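Long-range contacts in myosin-I heavy chain (Dictyostelium discoideum, PDB 5EJY), which is an actin-based motor of the myosin VII class with ATPase activity, involved in the early steps of phagocytosis and adhesion, seen here as its first MyTH4-FERM tail unit: residues P3-D8 and F172-F177; G181-V186 and L264-S269; S64-Y69 and W126-F131. All blocks are in the same frame, centred on the assembly; numbering follows the deposited sequence.

Interaction 1 (P3-D8 and F172-F177); sequences PQILND and FILQRF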
ATOM      1  N   PRO A   3      22.617  -4.609  -6.120  1.00 41.85           N
ATOM      2  CA  PRO A   3      23.945  -3.988  -6.129  1.00 43.49           C
ATOM      3  C   PRO A   3      24.431  -3.658  -4.720  1.00 47.24           C
ATOM      4  O   PRO A   3      23.662  -3.164  -3.893  1.00 42.05           O
ATOM      5  CB  PRO A   3      23.721  -2.696  -6.926  1.00 42.95           C
ATOM      6  CG  PRO A   3      22.260  -2.437  -6.847  1.00 41.51           C
ATOM      7  CD  PRO A   3      21.621  -3.790  -6.826  1.00 38.61           C
ATOM      8  N   GLN A   4      25.701  -3.940  -4.447  1.00 42.99           N
ATOM      9  CA  GLN A   4      26.284  -3.624  -3.156  1.00 38.06           C
ATOM     10  C   GLN A   4      26.247  -2.121  -2.915  1.00 38.29           C
ATOM     11  O   GLN A   4      26.334  -1.324  -3.850  1.00 45.59           O
ATOM     12  CB  GLN A   4      27.728  -4.131  -3.086  1.00 43.10           C
ATOM     13  CG  GLN A   4      27.849  -5.637  -3.169  1.00 41.89           C
ATOM     14  CD  GLN A   4      27.263  -6.328  -1.961  1.00 42.12           C
ATOM     15  OE1 GLN A   4      27.436  -5.871  -0.832  1.00 44.90           O
ATOM     16  NE2 GLN A   4      26.560  -7.429  -2.189  1.00 40.76           N
ATOM     17  N   ILE A   5      26.096  -1.736  -1.655  1.00 36.88           N
ATOM     18  CA  ILE A   5      26.198  -0.334  -1.281  1.00 39.72           C
ATOM     19  C   ILE A   5      27.689  -0.004  -1.246  1.00 38.96           C
ATOM     20  O   ILE A   5      28.103   1.119  -1.539  1.00 39.56           O
ATOM     21  CB  ILE A   5      25.573  -0.083   0.107  1.00 38.58           C
ATOM     22  CG1 ILE A   5      24.076  -0.414   0.084  1.00 39.86           C
ATOM     23  CG2 ILE A   5      25.771   1.363   0.529  1.00 32.05           C
ATOM     24  CD1 ILE A   5      23.535  -0.852   1.433  1.00 36.14           C
ATOM     25  N   LEU A   6      28.475  -1.014  -0.894  1.00 36.05           N
ATOM     26  CA  LEU A   6      29.922  -0.888  -0.779  1.00 43.51           C
ATOM     27  C   LEU A   6      30.576  -2.221  -1.115  1.00 40.05           C
ATOM     28  O   LEU A   6      30.161  -3.263  -0.606  1.00 45.69           O
ATOM     29  CB  LEU A   6      30.293  -0.503   0.653  1.00 44.57           C
ATOM     30  CG  LEU A   6      31.709   0.030   0.843  1.00 40.13           C
ATOM     31  CD1 LEU A   6      31.849   1.308   0.039  1.00 42.39           C
ATOM     32  CD2 LEU A   6      31.982   0.288   2.301  1.00 33.12           C
ATOM     33  N   ASN A   7      31.598  -2.195  -1.963  1.00 49.11           N
ATOM     34  CA  ASN A   7      32.378  -3.404  -2.247  1.00 51.43           C
ATOM     35  C   ASN A   7      33.226  -3.853  -1.056  1.00 48.26           C
ATOM     36  O   ASN A   7      33.663  -3.027  -0.253  1.00 42.29           O
ATOM     37  CB  ASN A   7      33.283  -3.182  -3.457  1.00 54.73           C
ATOM     38  CG  ASN A   7      32.505  -2.886  -4.716  1.00 59.40           C
ATOM     39  OD1 ASN A   7      31.454  -3.482  -4.968  1.00 62.59           O
ATOM     40  ND2 ASN A   7      33.013  -1.954  -5.517  1.00 62.25           N
ATOM     41  N   ASP A   8      33.473  -5.158  -0.946  1.00 49.57           N
ATOM     42  CA  ASP A   8      34.308  -5.668   0.137  1.00 48.74           C
ATOM     43  C   ASP A   8      35.652  -4.934   0.169  1.00 48.78           C
ATOM     44  O   ASP A   8      36.225  -4.713   1.233  1.00 46.01           O
ATOM     45  CB  ASP A   8      34.547  -7.182   0.002  1.00 53.82           C
ATOM     46  CG  ASP A   8      33.361  -8.018   0.480  1.00 58.91           C
ATOM     47  OD1 ASP A   8      32.531  -7.518   1.273  1.00 49.88           O
ATOM     48  OD2 ASP A   8      33.270  -9.197   0.069  1.00 60.91           O
ATOM     49  N   PHE A 172      20.646  -5.642   3.886  1.00 22.21           N
ATOM     50  CA  PHE A 172      19.733  -5.978   2.796  1.00 21.78           C
ATOM     51  C   PHE A 172      18.585  -4.950   2.684  1.00 19.48           C
ATOM     52  O   PHE A 172      18.239  -4.522   1.588  1.00 20.15           O
ATOM     53  CB  PHE A 172      19.175  -7.388   2.993  1.00 19.97           C
ATOM     54  CG  PHE A 172      18.304  -7.858   1.852  1.00 27.33           C
ATOM     55  CD1 PHE A 172      18.824  -8.000   0.573  1.00 26.17           C
ATOM     56  CD2 PHE A 172      16.965  -8.151   2.061  1.00 24.16           C
ATOM     57  CE1 PHE A 172      18.018  -8.427  -0.481  1.00 32.12           C
ATOM     58  CE2 PHE A 172      16.150  -8.578   1.005  1.00 26.78           C
ATOM     59  CZ  PHE A 172      16.678  -8.717  -0.262  1.00 27.24           C
ATOM     60  N   ILE A 173      18.009  -4.536   3.799  1.00 19.85           N
ATOM     61  CA  ILE A 173      16.889  -3.564   3.673  1.00 18.51           C
ATOM     62  C   ILE A 173      17.396  -2.209   3.139  1.00 22.42           C
ATOM     63  O   ILE A 173      16.687  -1.498   2.428  1.00 21.20           O
ATOM     64  CB  ILE A 173      16.031  -3.452   4.970  1.00 22.05           C
ATOM     65  CG1 ILE A 173      14.601  -2.962   4.643  1.00 16.38           C
ATOM     66  CG2 ILE A 173      16.682  -2.543   6.012  1.00 21.23           C
ATOM     67  CD1 ILE A 173      13.786  -3.973   3.866  1.00 20.41           C
ATOM     68  N   LEU A 174      18.646  -1.854   3.431  1.00 22.03           N
ATOM     69  CA  LEU A 174      19.179  -0.622   2.841  1.00 21.88           C
ATOM     70  C   LEU A 174      19.262  -0.768   1.328  1.00 22.69           C
ATOM     71  O   LEU A 174      18.962   0.173   0.605  1.00 25.75           O
ATOM     72  CB  LEU A 174      20.567  -0.257   3.385  1.00 23.59           C
ATOM     73  CG  LEU A 174      20.744   0.297   4.799  1.00 24.19           C
ATOM     74  CD1 LEU A 174      22.237   0.615   5.013  1.00 25.99           C
ATOM     75  CD2 LEU A 174      19.902   1.538   5.029  1.00 23.78           C
ATOM     76  N   GLN A 175      19.688  -1.943   0.855  1.00 23.86           N
ATOM     77  CA  GLN A 175      19.721  -2.210  -0.588  1.00 22.10           C
ATOM     78  C   GLN A 175      18.313  -2.158  -1.211  1.00 22.01           C
ATOM     79  O   GLN A 175      18.117  -1.597  -2.285  1.00 22.67           O
ATOM     80  CB  GLN A 175      20.316  -3.583  -0.864  1.00 27.43           C
ATOM     81  CG  GLN A 175      21.798  -3.736  -0.562  1.00 26.27           C
ATOM     82  CD  GLN A 175      22.214  -5.177  -0.666  1.00 25.90           C
ATOM     83  OE1 GLN A 175      21.864  -5.998   0.183  1.00 28.59           O
ATOM     84  NE2 GLN A 175      22.932  -5.510  -1.735  1.00 30.14           N
ATOM     85  N   ARG A 176      17.347  -2.780  -0.546  1.00 22.17           N
ATOM     86  CA  ARG A 176      15.961  -2.768  -1.028  1.00 22.67           C
ATOM     87  C   ARG A 176      15.407  -1.338  -1.167  1.00 21.77           C
ATOM     88  O   ARG A 176      14.694  -1.008  -2.126  1.00 24.48           O
ATOM     89  CB  ARG A 176      15.087  -3.593  -0.072  1.00 19.99           C
ATOM     90  CG  ARG A 176      15.422  -5.100  -0.044  1.00 22.12           C
ATOM     91  CD  ARG A 176      14.619  -5.883  -1.084  1.00 26.75           C
ATOM     92  NE  ARG A 176      13.190  -5.717  -0.848  1.00 23.13           N
ATOM     93  CZ  ARG A 176      12.272  -5.549  -1.801  1.00 27.64           C
ATOM     94  NH1 ARG A 176      12.611  -5.558  -3.087  1.00 23.78           N
ATOM     95  NH2 ARG A 176      11.002  -5.365  -1.459  1.00 21.00           N
ATOM     96  N   PHE A 177      15.702  -0.483  -0.197  1.00 22.09           N
ATOM     97  CA  PHE A 177      15.209   0.895  -0.269  1.00 22.70           C
ATOM     98  C   PHE A 177      15.982   1.715  -1.309  1.00 27.62           C
ATOM     99  O   PHE A 177      15.446   2.653  -1.887  1.00 25.65           O
ATOM    100  CB  PHE A 177      15.222   1.581   1.105  1.00 20.70           C
ATOM    101  CG  PHE A 177      13.993   1.307   1.930  1.00 21.97           C
ATOM    102  CD1 PHE A 177      12.753   1.749   1.502  1.00 23.07           C
ATOM    103  CD2 PHE A 177      14.077   0.596   3.131  1.00 17.61           C
ATOM    104  CE1 PHE A 177      11.604   1.492   2.242  1.00 20.49           C
ATOM    105  CE2 PHE A 177      12.936   0.346   3.874  1.00 20.07           C
ATOM    106  CZ  PHE A 177      11.693   0.805   3.430  1.00 17.28           C
TER
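Gln-175, on helix 161-180 of the MyTH4 domain, extends its side chain to the N-terminal segment 3-8 and gives it one hydrogen bond, from NE2 to the backbone O of Pro-3, 3.3 Å away. The bond is long but nearly straight, with an N-H...O angle of 176°, and the acceptor lies in the plane of the Gln-175 amide. At the other end the geometry differs: the nitrogen sits well above the carbonyl plane of Pro-3, and the C=O...N angle is 107°. Beyond CG the side chain of Gln-175 is extended, which carries CD outward from the helix toward the segment.

The apolar part of the contact belongs to Ile-5. Its CD1 touches CB of Leu-174 at 3.6 Å and CG of Gln-175 at 3.9 Å, so this methyl meets both the root of a leucine and the aliphatic stem of the glutamine that makes the polar bond. The side chains of Ile-5 and Leu-174 cross at about a right angle, and CD1 of Leu-174 also comes within 4.1 Å of CD1 of Ile-5. Ala-147 is another neighbour, so Ile-5 touches helix 143-155 as well as helix 161-180.

Gln-4 adds a looser approach: its NE2 lies 4.1 Å from NE2 of Gln-175, with the two amide planes 51° apart. The other end of that amide, OE1, is hydrogen-bonded to Lys-151 NZ and to the OH of Tyr-171, which precedes 172-177 on the same helix and also bonds Ile-5 N.

Between the two segments themselves, the hold is one side-chain-to-backbone bond and a small apolar contact. The Pro-3 carbonyl thus gains a polar partner without strand pairing, while the methylene stem of the same glutamine packs against Ile-5.

Interaction 2 (G181-V186 and L264-S269); sequences GARKQV and LCDVLS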
ATOM      1  N   GLY A 181      13.173   3.177  -3.403  1.00 28.70           N
ATOM      2  CA  GLY A 181      12.935   4.570  -3.074  1.00 28.25           C
ATOM      3  C   GLY A 181      12.456   4.739  -1.646  1.00 27.75           C
ATOM      4  O   GLY A 181      12.101   3.765  -0.977  1.00 26.65           O
ATOM      5  N   ALA A 182      12.443   5.982  -1.187  1.00 25.58           N
ATOM      6  CA  ALA A 182      12.081   6.323   0.182  1.00 26.52           C
ATOM      7  C   ALA A 182      10.655   5.938   0.531  1.00 29.75           C
ATOM      8  O   ALA A 182       9.768   5.922  -0.330  1.00 26.18           O
ATOM      9  CB  ALA A 182      12.268   7.824   0.411  1.00 32.14           C
ATOM     10  N   ARG A 183      10.441   5.652   1.810  1.00 25.36           N
ATOM     11  CA  ARG A 183       9.094   5.474   2.341  1.00 23.80           C
ATOM     12  C   ARG A 183       8.578   6.771   2.949  1.00 26.92           C
ATOM     13  O   ARG A 183       9.310   7.769   3.075  1.00 26.58           O
ATOM     14  CB  ARG A 183       9.067   4.358   3.391  1.00 23.26           C
ATOM     15  CG  ARG A 183       9.744   4.716   4.705  1.00 22.03           C
ATOM     16  CD  ARG A 183       9.791   3.495   5.624  1.00 21.70           C
ATOM     17  NE  ARG A 183       8.441   3.018   5.925  1.00 19.15           N
ATOM     18  CZ  ARG A 183       8.169   1.874   6.543  1.00 20.65           C
ATOM     19  NH1 ARG A 183       9.162   1.051   6.898  1.00 16.76           N
ATOM     20  NH2 ARG A 183       6.897   1.541   6.788  1.00 21.55           N
ATOM     21  N   LYS A 184       7.320   6.750   3.360  1.00 19.46           N
ATOM     22  CA  LYS A 184       6.658   7.969   3.790  1.00 26.88           C
ATOM     23  C   LYS A 184       6.236   7.955   5.243  1.00 27.35           C
ATOM     24  O   LYS A 184       5.856   8.995   5.782  1.00 23.75           O
ATOM     25  CB  LYS A 184       5.427   8.217   2.915  1.00 26.11           C
ATOM     26  CG  LYS A 184       5.760   8.340   1.436  1.00 29.65           C
ATOM     27  CD  LYS A 184       4.534   8.702   0.624  1.00 35.54           C
ATOM     28  CE  LYS A 184       4.879   8.861  -0.850  1.00 38.29           C
ATOM     29  NZ  LYS A 184       3.666   9.272  -1.616  1.00 49.67           N
ATOM     30  N   GLN A 185       6.280   6.788   5.884  1.00 19.49           N
ATOM     31  CA  GLN A 185       5.770   6.688   7.241  1.00 20.63           C
ATOM     32  C   GLN A 185       6.730   5.924   8.147  1.00 22.69           C
ATOM     33  O   GLN A 185       7.537   5.124   7.676  1.00 20.01           O
ATOM     34  CB  GLN A 185       4.393   5.993   7.254  1.00 22.81           C
ATOM     35  CG  GLN A 185       3.367   6.555   6.248  1.00 22.92           C
ATOM     36  CD  GLN A 185       3.074   8.051   6.457  1.00 34.18           C
ATOM     37  OE1 GLN A 185       3.186   8.566   7.569  1.00 32.15           O
ATOM     38  NE2 GLN A 185       2.689   8.747   5.379  1.00 31.97           N
ATOM     39  N   VAL A 186       6.609   6.166   9.446  1.00 19.51           N
ATOM     40  CA  VAL A 186       7.288   5.380  10.462  1.00 19.20           C
ATOM     41  C   VAL A 186       6.598   4.015  10.612  1.00 24.35           C
ATOM     42  O   VAL A 186       5.366   3.937  10.627  1.00 21.99           O
ATOM     43  CB  VAL A 186       7.256   6.130  11.814  1.00 23.59           C
ATOM     44  CG1 VAL A 186       7.717   5.228  12.963  1.00 23.21           C
ATOM     45  CG2 VAL A 186       8.100   7.414  11.727  1.00 22.79           C
ATOM     46  N   LEU A 264       3.584  -0.927   0.850  1.00 19.68           N
ATOM     47  CA  LEU A 264       2.432  -1.455   1.581  1.00 20.75           C
ATOM     48  C   LEU A 264       2.577  -1.276   3.082  1.00 21.49           C
ATOM     49  O   LEU A 264       1.584  -1.070   3.768  1.00 19.71           O
ATOM     50  CB  LEU A 264       2.144  -2.923   1.243  1.00 19.68           C
ATOM     51  CG  LEU A 264       1.814  -3.281  -0.210  1.00 23.15           C
ATOM     52  CD1 LEU A 264       1.305  -4.731  -0.296  1.00 25.39           C
ATOM     53  CD2 LEU A 264       0.800  -2.332  -0.805  1.00 21.93           C
ATOM     54  N   CYS A 265       3.802  -1.362   3.609  1.00 18.92           N
ATOM     55  CA  CYS A 265       3.982  -1.119   5.041  1.00 17.77           C
ATOM     56  C   CYS A 265       3.588   0.306   5.470  1.00 18.59           C
ATOM     57  O   CYS A 265       3.147   0.511   6.607  1.00 20.06           O
ATOM     58  CB  CYS A 265       5.408  -1.449   5.492  1.00 17.04           C
ATOM     59  SG  CYS A 265       5.723  -3.231   5.582  1.00 20.99           S
ATOM     60  N   ASP A 266       3.736   1.279   4.576  1.00 17.44           N
ATOM     61  CA  ASP A 266       3.266   2.635   4.884  1.00 18.67           C
ATOM     62  C   ASP A 266       1.739   2.650   5.071  1.00 22.73           C
ATOM     63  O   ASP A 266       1.200   3.425   5.868  1.00 21.35           O
ATOM     64  CB  ASP A 266       3.667   3.633   3.783  1.00 20.49           C
ATOM     65  CG  ASP A 266       5.129   4.077   3.887  1.00 24.30           C
ATOM     66  OD1 ASP A 266       5.745   3.878   4.954  1.00 21.19           O
ATOM     67  OD2 ASP A 266       5.653   4.640   2.897  1.00 22.63           O
ATOM     68  N   VAL A 267       1.034   1.795   4.343  1.00 19.95           N
ATOM     69  CA  VAL A 267      -0.420   1.717   4.514  1.00 20.25           C
ATOM     70  C   VAL A 267      -0.742   1.175   5.908  1.00 20.84           C
ATOM     71  O   VAL A 267      -1.604   1.711   6.601  1.00 20.70           O
ATOM     72  CB  VAL A 267      -1.090   0.855   3.411  1.00 20.54           C
ATOM     73  CG1 VAL A 267      -2.601   0.742   3.645  1.00 22.56           C
ATOM     74  CG2 VAL A 267      -0.821   1.465   2.039  1.00 22.15           C
ATOM     75  N   LEU A 268      -0.023   0.134   6.337  1.00 20.45           N
ATOM     76  CA  LEU A 268      -0.188  -0.387   7.700  1.00 18.20           C
ATOM     77  C   LEU A 268       0.011   0.697   8.779  1.00 24.34           C
ATOM     78  O   LEU A 268      -0.710   0.730   9.782  1.00 22.69           O
ATOM     79  CB  LEU A 268       0.768  -1.551   7.958  1.00 20.80           C
ATOM     80  CG  LEU A 268       0.596  -2.825   7.118  1.00 21.16           C
ATOM     81  CD1 LEU A 268       1.671  -3.862   7.501  1.00 21.25           C
ATOM     82  CD2 LEU A 268      -0.807  -3.411   7.284  1.00 25.23           C
ATOM     83  N   SER A 269       0.998   1.568   8.580  1.00 17.42           N
ATOM     84  CA  SER A 269       1.205   2.700   9.484  1.00 20.52           C
ATOM     85  C   SER A 269      -0.021   3.605   9.537  1.00 21.79           C
ATOM     86  O   SER A 269      -0.422   4.064  10.606  1.00 23.03           O
ATOM     87  CB  SER A 269       2.423   3.519   9.040  1.00 22.58           C
ATOM     88  OG  SER A 269       3.576   2.696   8.991  1.00 27.71           O
TER
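Asp-266, near the start of helix 264-277 in the ubiquitin-like part of the FERM region, receives bonds from three consecutive residues of the loop that follows MyTH4 helix 161-180. Its OD2 accepts the backbone N-H of Lys-184 at 2.7 Å on the syn side. OD1 takes a weak bond from Gln-185 N, 3.1 Å away, together with a salt bridge from Arg-183.

Arg-183 grips that single oxygen side-on: NE lies 3.0 Å and NH2 3.2 Å from Asp-266 OD1, which sits near the guanidinium plane. Both nitrogens come from the same face of the carboxylate, whose plane is turned 46° from the guanidinium. A bend at chi3 (-60°) places NE where it meets OD1. NH1 is held by Glu-191 and Ser-134 O.

Ser-269, one helical turn after Asp-266, gives its hydroxyl to Val-186 O, with OG 2.7 Å from that oxygen, while its CB packs on CB of Gln-185 at 3.6 Å.

The contact joins the MyTH4 and FERM parts largely by polar bonds. Arg-183, shared between Asp-266 and Glu-191, probably has its positive charge well balanced, and the buried carboxylate is satisfied by charged and backbone donors alike.

Interaction 3 (S64-Y69 and W126-F131); sequences SKVLHY and WELIHF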
ATOM      1  N   SER A  64      18.797   9.450  25.026  1.00 29.18           N
ATOM      2  CA  SER A  64      18.042   8.929  26.164  1.00 31.65           C
ATOM      3  C   SER A  64      17.036   7.853  25.744  1.00 35.32           C
ATOM      4  O   SER A  64      16.856   6.862  26.458  1.00 33.24           O
ATOM      5  CB  SER A  64      17.337  10.056  26.920  1.00 34.26           C
ATOM      6  OG  SER A  64      18.278  11.035  27.326  1.00 43.87           O
ATOM      7  N   LYS A  65      16.384   8.038  24.595  1.00 29.10           N
ATOM      8  CA  LYS A  65      15.454   7.023  24.095  1.00 31.45           C
ATOM      9  C   LYS A  65      16.172   5.727  23.704  1.00 29.19           C
ATOM     10  O   LYS A  65      15.663   4.629  23.941  1.00 29.49           O
ATOM     11  CB  LYS A  65      14.634   7.537  22.903  1.00 28.68           C
ATOM     12  CG  LYS A  65      13.854   8.815  23.150  1.00 33.25           C
ATOM     13  CD  LYS A  65      12.842   8.682  24.274  1.00 38.77           C
ATOM     14  CE  LYS A  65      11.982   9.944  24.356  1.00 42.17           C
ATOM     15  NZ  LYS A  65      11.220  10.039  25.630  1.00 46.11           N
ATOM     16  N   VAL A  66      17.345   5.861  23.088  1.00 28.76           N
ATOM     17  CA  VAL A  66      18.188   4.706  22.786  1.00 28.61           C
ATOM     18  C   VAL A  66      18.514   3.930  24.068  1.00 31.98           C
ATOM     19  O   VAL A  66      18.290   2.722  24.156  1.00 28.78           O
ATOM     20  CB  VAL A  66      19.505   5.131  22.084  1.00 26.92           C
ATOM     21  CG1 VAL A  66      20.459   3.935  21.933  1.00 27.82           C
ATOM     22  CG2 VAL A  66      19.217   5.776  20.716  1.00 23.52           C
ATOM     23  N   LEU A  67      19.035   4.631  25.066  1.00 30.64           N
ATOM     24  CA  LEU A  67      19.338   3.997  26.345  1.00 34.02           C
ATOM     25  C   LEU A  67      18.106   3.308  26.912  1.00 35.89           C
ATOM     26  O   LEU A  67      18.182   2.178  27.406  1.00 35.34           O
ATOM     27  CB  LEU A  67      19.860   5.029  27.342  1.00 32.46           C
ATOM     28  CG  LEU A  67      21.250   5.580  27.030  1.00 36.92           C
ATOM     29  CD1 LEU A  67      21.636   6.674  28.017  1.00 39.37           C
ATOM     30  CD2 LEU A  67      22.256   4.457  27.037  1.00 36.65           C
ATOM     31  N   HIS A  68      16.968   3.998  26.848  1.00 34.71           N
ATOM     32  CA  HIS A  68      15.724   3.436  27.367  1.00 37.61           C
ATOM     33  C   HIS A  68      15.340   2.126  26.681  1.00 37.58           C
ATOM     34  O   HIS A  68      14.917   1.178  27.342  1.00 41.38           O
ATOM     35  CB  HIS A  68      14.584   4.441  27.245  1.00 37.31           C
ATOM     36  CG  HIS A  68      13.339   4.024  27.956  1.00 44.61           C
ATOM     37  ND1 HIS A  68      12.351   3.277  27.350  1.00 46.96           N
ATOM     38  CD2 HIS A  68      12.925   4.235  29.226  1.00 43.98           C
ATOM     39  CE1 HIS A  68      11.378   3.055  28.215  1.00 48.72           C
ATOM     40  NE2 HIS A  68      11.704   3.622  29.362  1.00 49.10           N
ATOM     41  N   TYR A  69      15.469   2.072  25.356  1.00 38.81           N
ATOM     42  CA  TYR A  69      15.121   0.854  24.623  1.00 36.98           C
ATOM     43  C   TYR A  69      16.114  -0.254  24.938  1.00 33.64           C
ATOM     44  O   TYR A  69      15.733  -1.410  25.121  1.00 36.19           O
ATOM     45  CB  TYR A  69      15.064   1.092  23.110  1.00 29.44           C
ATOM     46  CG  TYR A  69      14.713  -0.155  22.324  1.00 27.09           C
ATOM     47  CD1 TYR A  69      15.703  -0.964  21.783  1.00 26.18           C
ATOM     48  CD2 TYR A  69      13.391  -0.523  22.126  1.00 31.91           C
ATOM     49  CE1 TYR A  69      15.384  -2.116  21.065  1.00 30.01           C
ATOM     50  CE2 TYR A  69      13.062  -1.669  21.418  1.00 30.78           C
ATOM     51  CZ  TYR A  69      14.053  -2.456  20.889  1.00 28.85           C
ATOM     52  OH  TYR A  69      13.718  -3.590  20.185  1.00 30.63           O
ATOM     53  N   TRP A 126      21.342  -3.485  17.996  1.00 25.92           N
ATOM     54  CA  TRP A 126      21.257  -3.968  16.617  1.00 26.53           C
ATOM     55  C   TRP A 126      19.806  -4.054  16.103  1.00 27.09           C
ATOM     56  O   TRP A 126      19.554  -3.867  14.908  1.00 23.23           O
ATOM     57  CB  TRP A 126      22.042  -5.275  16.427  1.00 24.91           C
ATOM     58  CG  TRP A 126      23.500  -4.996  16.191  1.00 25.77           C
ATOM     59  CD1 TRP A 126      24.517  -5.030  17.116  1.00 25.97           C
ATOM     60  CD2 TRP A 126      24.094  -4.580  14.959  1.00 24.41           C
ATOM     61  NE1 TRP A 126      25.704  -4.681  16.522  1.00 22.32           N
ATOM     62  CE2 TRP A 126      25.475  -4.399  15.199  1.00 24.90           C
ATOM     63  CE3 TRP A 126      23.594  -4.350  13.671  1.00 24.27           C
ATOM     64  CZ2 TRP A 126      26.360  -4.005  14.196  1.00 28.84           C
ATOM     65  CZ3 TRP A 126      24.468  -3.954  12.681  1.00 22.26           C
ATOM     66  CH2 TRP A 126      25.841  -3.789  12.944  1.00 25.32           C
ATOM     67  N   GLU A 127      18.864  -4.299  17.007  1.00 25.84           N
ATOM     68  CA  GLU A 127      17.443  -4.151  16.684  1.00 24.55           C
ATOM     69  C   GLU A 127      17.111  -2.707  16.284  1.00 25.10           C
ATOM     70  O   GLU A 127      16.381  -2.484  15.318  1.00 23.00           O
ATOM     71  CB  GLU A 127      16.568  -4.576  17.857  1.00 27.07           C
ATOM     72  CG  GLU A 127      16.564  -6.099  18.112  1.00 29.02           C
ATOM     73  CD  GLU A 127      15.908  -6.477  19.430  1.00 30.95           C
ATOM     74  OE1 GLU A 127      15.509  -5.564  20.179  1.00 30.81           O
ATOM     75  OE2 GLU A 127      15.803  -7.691  19.724  1.00 33.74           O
ATOM     76  N   LEU A 128      17.628  -1.741  17.049  1.00 22.65           N
ATOM     77  CA  LEU A 128      17.486  -0.324  16.719  1.00 26.33           C
ATOM     78  C   LEU A 128      18.096   0.014  15.374  1.00 23.90           C
ATOM     79  O   LEU A 128      17.517   0.768  14.595  1.00 23.73           O
ATOM     80  CB  LEU A 128      18.139   0.554  17.785  1.00 23.34           C
ATOM     81  CG  LEU A 128      17.453   0.575  19.150  1.00 27.24           C
ATOM     82  CD1 LEU A 128      18.257   1.412  20.153  1.00 27.64           C
ATOM     83  CD2 LEU A 128      16.024   1.116  19.010  1.00 28.77           C
ATOM     84  N   ILE A 129      19.288  -0.518  15.113  1.00 20.66           N
ATOM     85  CA  ILE A 129      19.937  -0.312  13.828  1.00 22.79           C
ATOM     86  C   ILE A 129      19.020  -0.801  12.704  1.00 22.82           C
ATOM     87  O   ILE A 129      18.832  -0.128  11.687  1.00 21.17           O
ATOM     88  CB  ILE A 129      21.322  -1.025  13.797  1.00 23.59           C
ATOM     89  CG1 ILE A 129      22.368  -0.168  14.523  1.00 22.55           C
ATOM     90  CG2 ILE A 129      21.788  -1.264  12.382  1.00 21.24           C
ATOM     91  CD1 ILE A 129      23.697  -0.948  14.862  1.00 22.37           C
ATOM     92  N   HIS A 130      18.431  -1.972  12.905  1.00 20.05           N
ATOM     93  CA  HIS A 130      17.571  -2.582  11.904  1.00 21.35           C
ATOM     94  C   HIS A 130      16.267  -1.774  11.720  1.00 20.74           C
ATOM     95  O   HIS A 130      15.826  -1.564  10.588  1.00 20.68           O
ATOM     96  CB  HIS A 130      17.292  -4.039  12.301  1.00 18.68           C
ATOM     97  CG  HIS A 130      16.636  -4.852  11.228  1.00 20.47           C
ATOM     98  ND1 HIS A 130      16.157  -6.124  11.453  1.00 19.97           N
ATOM     99  CD2 HIS A 130      16.365  -4.570   9.931  1.00 21.64           C
ATOM    100  CE1 HIS A 130      15.618  -6.591  10.341  1.00 24.37           C
ATOM    101  NE2 HIS A 130      15.728  -5.669   9.403  1.00 20.89           N
ATOM    102  N   PHE A 131      15.673  -1.301  12.820  1.00 20.37           N
ATOM    103  CA  PHE A 131      14.479  -0.440  12.728  1.00 21.19           C
ATOM    104  C   PHE A 131      14.818   0.792  11.899  1.00 21.63           C
ATOM    105  O   PHE A 131      14.022   1.246  11.081  1.00 19.89           O
ATOM    106  CB  PHE A 131      14.023   0.071  14.101  1.00 21.59           C
ATOM    107  CG  PHE A 131      13.619  -1.011  15.075  1.00 21.53           C
ATOM    108  CD1 PHE A 131      12.980  -2.163  14.644  1.00 24.34           C
ATOM    109  CD2 PHE A 131      13.857  -0.847  16.433  1.00 22.13           C
ATOM    110  CE1 PHE A 131      12.600  -3.144  15.545  1.00 25.90           C
ATOM    111  CE2 PHE A 131      13.491  -1.835  17.349  1.00 28.81           C
ATOM    112  CZ  PHE A 131      12.867  -2.988  16.903  1.00 26.85           C
TER
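Tyr-69 of helix 53-70 reaches across to three residues of segment 126-131, on helix 119-133, within the helical bundle of the MyTH4 domain. The segment axes approach to 11.1 Å and run at 124° to each other, more nearly antiparallel than parallel, and the five touching residues are all buried.

The first of the second segment to engage is Glu-127. Its OE1 accepts a hydrogen bond from Tyr-69 OH at 2.7 Å; the phenolic oxygen comes from above the carboxylate plane, while OE1 lies at the edge of the tyrosine ring, near its plane. The side chains cross at about a right angle. The other carboxylate oxygen, OE2, forms a salt bridge with Lys-196, so the buried acid meets a hydroxyl and an ammonium group through its two oxygens.

Leu-128 comes next, its two methyl branches meeting different residues of helix 53-70. CD2 lies over one face of the Tyr-69 ring in a CH-pi contact, 3.9 Å from the centroid and 28° off the ring normal. CD1, the other branch, meets CG1 of Val-66 at 3.8 Å. Val-66 also touches Gln-108, and Leu-128 touches Leu-109, so helix 102-112 borders this apolar patch.

Phe-131, one helical turn beyond Glu-127, completes the grip on the tyrosine. The two aromatic side chains meet tip to tip. Their rings form an offset edge-to-face pair, with the edge of Phe-131 turned toward the face of Tyr-69, centroids 5.8 Å apart and planes at 81°. Leu-192 and Ile-195 of helix 189-196 pack against Phe-131. At the tip of the pair, Phe-131 CE2 stands 3.6 Å from Tyr-69 CZ.

Interaction 3 lies within the MyTH4 bundle, nested in the loop of chain that interaction 1 closes by bringing the N-terminal segment onto helix 161-180. Interaction 2 follows both along the chain and joins the MyTH4 and FERM parts. The three centres are about evenly spaced: 20 Å separates interactions 1 and 2, 20 Å interactions 2 and 3, and 22 Å interactions 1 and 3. Direct touch occurs between interactions 1 and 2, where Phe-177 CZ packs 4.0 Å from Arg-183 CD. Helix 189-196 provides a further connection, since Glu-191 pairs with Arg-183 of interaction 2 and Lys-196 with Glu-127 of interaction 3.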